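Side-chain contact in ABC transporter periplasmic peptide-binding protein (Pseudoalteromonas, PDB 4QFL), which binds dipeptides in the periplasm, here Ala-Phe, probably to deliver them to an ABC transporter for uptake: residues 43-48 with 123-128. Residues are numbered along the deposited sequence; the frame is centred on the assembly and turned at random.
Sequences NPQVTT and SRLFDV. With PHE (phenylalanine), chain D; ALA (alanine), chain C.
N43 ND2, next to NH1 of R124 across the contact, is held by two acceptors: it donates to Q45 OE1 over 3.1 Å, almost straight at 175°, and to D204 OD1. Q45 OE1 lies in the amide plane of N43 but takes the donor 28° from its own carbonyl plane. With CG anti to the backbone N (chi1 173°), the other end of the asparagine amide reaches forward along the chain, and N43 OD1 accepts from Q45 N at 2.9 Å, with the donor well above the carbonyl plane, closing an Asx turn that leads into the 3-10 segment 44-46.

R124 arrives from the opposite direction on a fully extended chain. Its NH1 stands 3.3 Å from N43 ND2, but both are donors and no bond joins them; the carboxylate of D204 bridges the two side chains, taking N43 ND2 on OD1 and forming a salt bridge with R124 NH2 through OD2, which is consistent with their close approach. The Q45 amide lays OE1 3.6 Å from R124 CD. The NE2 end of the same amide rests 3.6 Å from L125 CD2 and donates to T121 O of helix 115-126, so bonds at both ends of each amide limit its flipping.

The buried contact, polar but for L125, joins the loop between strand 30-35 and helix 50-60 to the C-terminal part of helix 115-126. The same loop runs on to T48, whose O accepts from the phenylalanine N at 2.9 Å: main-chain recognition of the peptide backbone, consistent with multispecific dipeptide binding in a family 5 solute-binding protein.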
loop_
_atom_site.group_PDB
_atom_site.type_symbol
_atom_site.label_atom_id
_atom_site.label_comp_id
_atom_site.label_asym_id
_atom_site.label_seq_id
_atom_site.Cartn_x
_atom_site.Cartn_y
_atom_site.Cartn_z
ATOM N N ASN A 43 7.907 9.218 -7.957
ATOM C CA ASN A 43 7.655 8.063 -8.799
ATOM C C ASN A 43 7.106 6.898 -7.981
ATOM O O ASN A 43 7.806 6.348 -7.131
ATOM C CB ASN A 43 8.935 7.650 -9.522
ATOM C CG ASN A 43 8.781 6.362 -10.279
ATOM O OD1 ASN A 43 7.674 5.843 -10.440
ATOM N ND2 ASN A 43 9.898 5.834 -10.762
ATOM N N PRO A 44 5.847 6.506 -8.245
ATOM C CA PRO A 44 5.162 5.457 -7.475
ATOM C C PRO A 44 5.877 4.107 -7.503
ATOM O O PRO A 44 5.662 3.288 -6.614
ATOM C CB PRO A 44 3.802 5.343 -8.176
ATOM C CG PRO A 44 3.609 6.668 -8.843
ATOM C CD PRO A 44 4.970 7.115 -9.259
ATOM N N GLN A 45 6.697 3.884 -8.523
ATOM C CA GLN A 45 7.451 2.641 -8.684
ATOM C C GLN A 45 8.353 2.279 -7.510
ATOM O O GLN A 45 8.591 1.104 -7.242
ATOM C CB GLN A 45 8.330 2.719 -9.933
ATOM C CG GLN A 45 7.572 2.741 -11.241
ATOM C CD GLN A 45 8.511 2.632 -12.417
ATOM O OE1 GLN A 45 9.619 3.167 -12.383
ATOM N NE2 GLN A 45 8.083 1.929 -13.459
ATOM N N VAL A 46 8.861 3.298 -6.823
ATOM C CA VAL A 46 9.937 3.106 -5.867
ATOM C C VAL A 46 9.472 2.936 -4.411
ATOM O O VAL A 46 10.289 2.829 -3.494
ATOM C CB VAL A 46 10.982 4.239 -5.991
ATOM C CG1 VAL A 46 11.422 4.400 -7.449
ATOM C CG2 VAL A 46 10.443 5.536 -5.466
ATOM N N THR A 47 8.158 2.881 -4.207
ATOM C CA THR A 47 7.621 2.777 -2.863
ATOM C C THR A 47 6.368 1.902 -2.792
ATOM O O THR A 47 5.672 1.722 -3.796
ATOM C CB THR A 47 7.266 4.169 -2.333
ATOM O OG1 THR A 47 7.056 4.100 -0.924
ATOM C CG2 THR A 47 6.000 4.668 -2.993
ATOM N N THR A 48 6.104 1.351 -1.605
ATOM C CA THR A 48 4.813 0.763 -1.297
ATOM C C THR A 48 4.160 1.502 -0.136
ATOM O O THR A 48 3.263 0.976 0.517
ATOM C CB THR A 48 4.914 -0.714 -0.926
ATOM O OG1 THR A 48 5.744 -0.864 0.231
ATOM C CG2 THR A 48 5.493 -1.505 -2.075
ATOM N N SER A 123 10.038 -1.922 -18.706
ATOM C CA SER A 123 11.330 -2.574 -18.812
ATOM C C SER A 123 12.297 -1.997 -17.780
ATOM O O SER A 123 13.257 -2.657 -17.408
ATOM C CB SER A 123 11.908 -2.490 -20.225
ATOM O OG SER A 123 12.308 -1.171 -20.541
ATOM N N ARG A 124 12.045 -0.784 -17.295
ATOM C CA ARG A 124 12.869 -0.250 -16.208
ATOM C C ARG A 124 12.897 -1.207 -15.009
ATOM O O ARG A 124 13.880 -1.275 -14.274
ATOM C CB ARG A 124 12.384 1.139 -15.764
ATOM C CG ARG A 124 13.126 1.677 -14.539
ATOM C CD ARG A 124 12.755 3.102 -14.161
ATOM N NE ARG A 124 13.586 3.574 -13.051
ATOM C CZ ARG A 124 13.423 4.744 -12.443
ATOM N NH1 ARG A 124 12.460 5.568 -12.828
ATOM N NH2 ARG A 124 14.215 5.088 -11.441
ATOM N N LEU A 125 11.815 -1.951 -14.819
ATOM C CA LEU A 125 11.699 -2.862 -13.677
ATOM C C LEU A 125 12.470 -4.179 -13.838
ATOM O O LEU A 125 13.150 -4.618 -12.911
ATOM C CB LEU A 125 10.227 -3.173 -13.380
ATOM C CG LEU A 125 9.277 -1.985 -13.321
ATOM C CD1 LEU A 125 7.845 -2.497 -13.253
ATOM C CD2 LEU A 125 9.600 -1.085 -12.137
ATOM N N PHE A 126 12.375 -4.805 -15.007
ATOM C CA PHE A 126 12.911 -6.155 -15.160
ATOM C C PHE A 126 14.171 -6.236 -16.007
ATOM O O PHE A 126 14.877 -7.238 -15.970
ATOM C CB PHE A 126 11.859 -7.087 -15.763
ATOM C CG PHE A 126 11.493 -6.746 -17.178
ATOM C CD1 PHE A 126 12.342 -7.057 -18.220
ATOM C CD2 PHE A 126 10.300 -6.114 -17.466
ATOM C CE1 PHE A 126 12.013 -6.739 -19.516
ATOM C CE2 PHE A 126 9.969 -5.797 -18.765
ATOM C CZ PHE A 126 10.827 -6.111 -19.794
ATOM N N ASP A 127 14.439 -5.199 -16.788
ATOM C CA ASP A 127 15.547 -5.241 -17.729
ATOM C C ASP A 127 16.761 -4.539 -17.158
ATOM O O ASP A 127 16.768 -3.323 -17.018
ATOM C CB ASP A 127 15.136 -4.587 -19.046
ATOM C CG ASP A 127 16.100 -4.877 -20.178
ATOM O OD1 ASP A 127 17.251 -5.295 -19.915
ATOM O OD2 ASP A 127 15.701 -4.667 -21.340
ATOM N N VAL A 128 17.795 -5.305 -16.835
ATOM C CA VAL A 128 19.021 -4.727 -16.296
ATOM C C VAL A 128 19.714 -3.839 -17.324
ATOM O O VAL A 128 20.601 -3.061 -16.977
ATOM C CB VAL A 128 20.000 -5.812 -15.817
ATOM C CG1 VAL A 128 19.630 -6.296 -14.429
ATOM C CG2 VAL A 128 20.027 -6.956 -16.810
HETATM N N PHE D . 1.426 0.233 2.628
HETATM C CA PHE D . 1.501 0.482 4.063
HETATM C C PHE D . 0.702 1.717 4.412
HETATM O O PHE D . 0.100 1.792 5.478
HETATM C CB PHE D . 2.948 0.709 4.486
HETATM C CG PHE D . 3.787 -0.520 4.459
HETATM C CD1 PHE D . 3.341 -1.694 5.045
HETATM C CD2 PHE D . 5.024 -0.506 3.857
HETATM C CE1 PHE D . 4.111 -2.823 5.036
HETATM C CE2 PHE D . 5.804 -1.632 3.843
HETATM C CZ PHE D . 5.350 -2.796 4.429
HETATM O OXT PHE D . 0.652 2.670 3.633
HETATM N N ALA C . -0.525 -1.406 0.061
HETATM C CA ALA C . 0.343 -0.324 0.519
HETATM C C ALA C . 0.317 -0.215 2.042
HETATM O O ALA C . -0.685 -0.543 2.675
HETATM C CB ALA C . -0.071 1.003 -0.124
#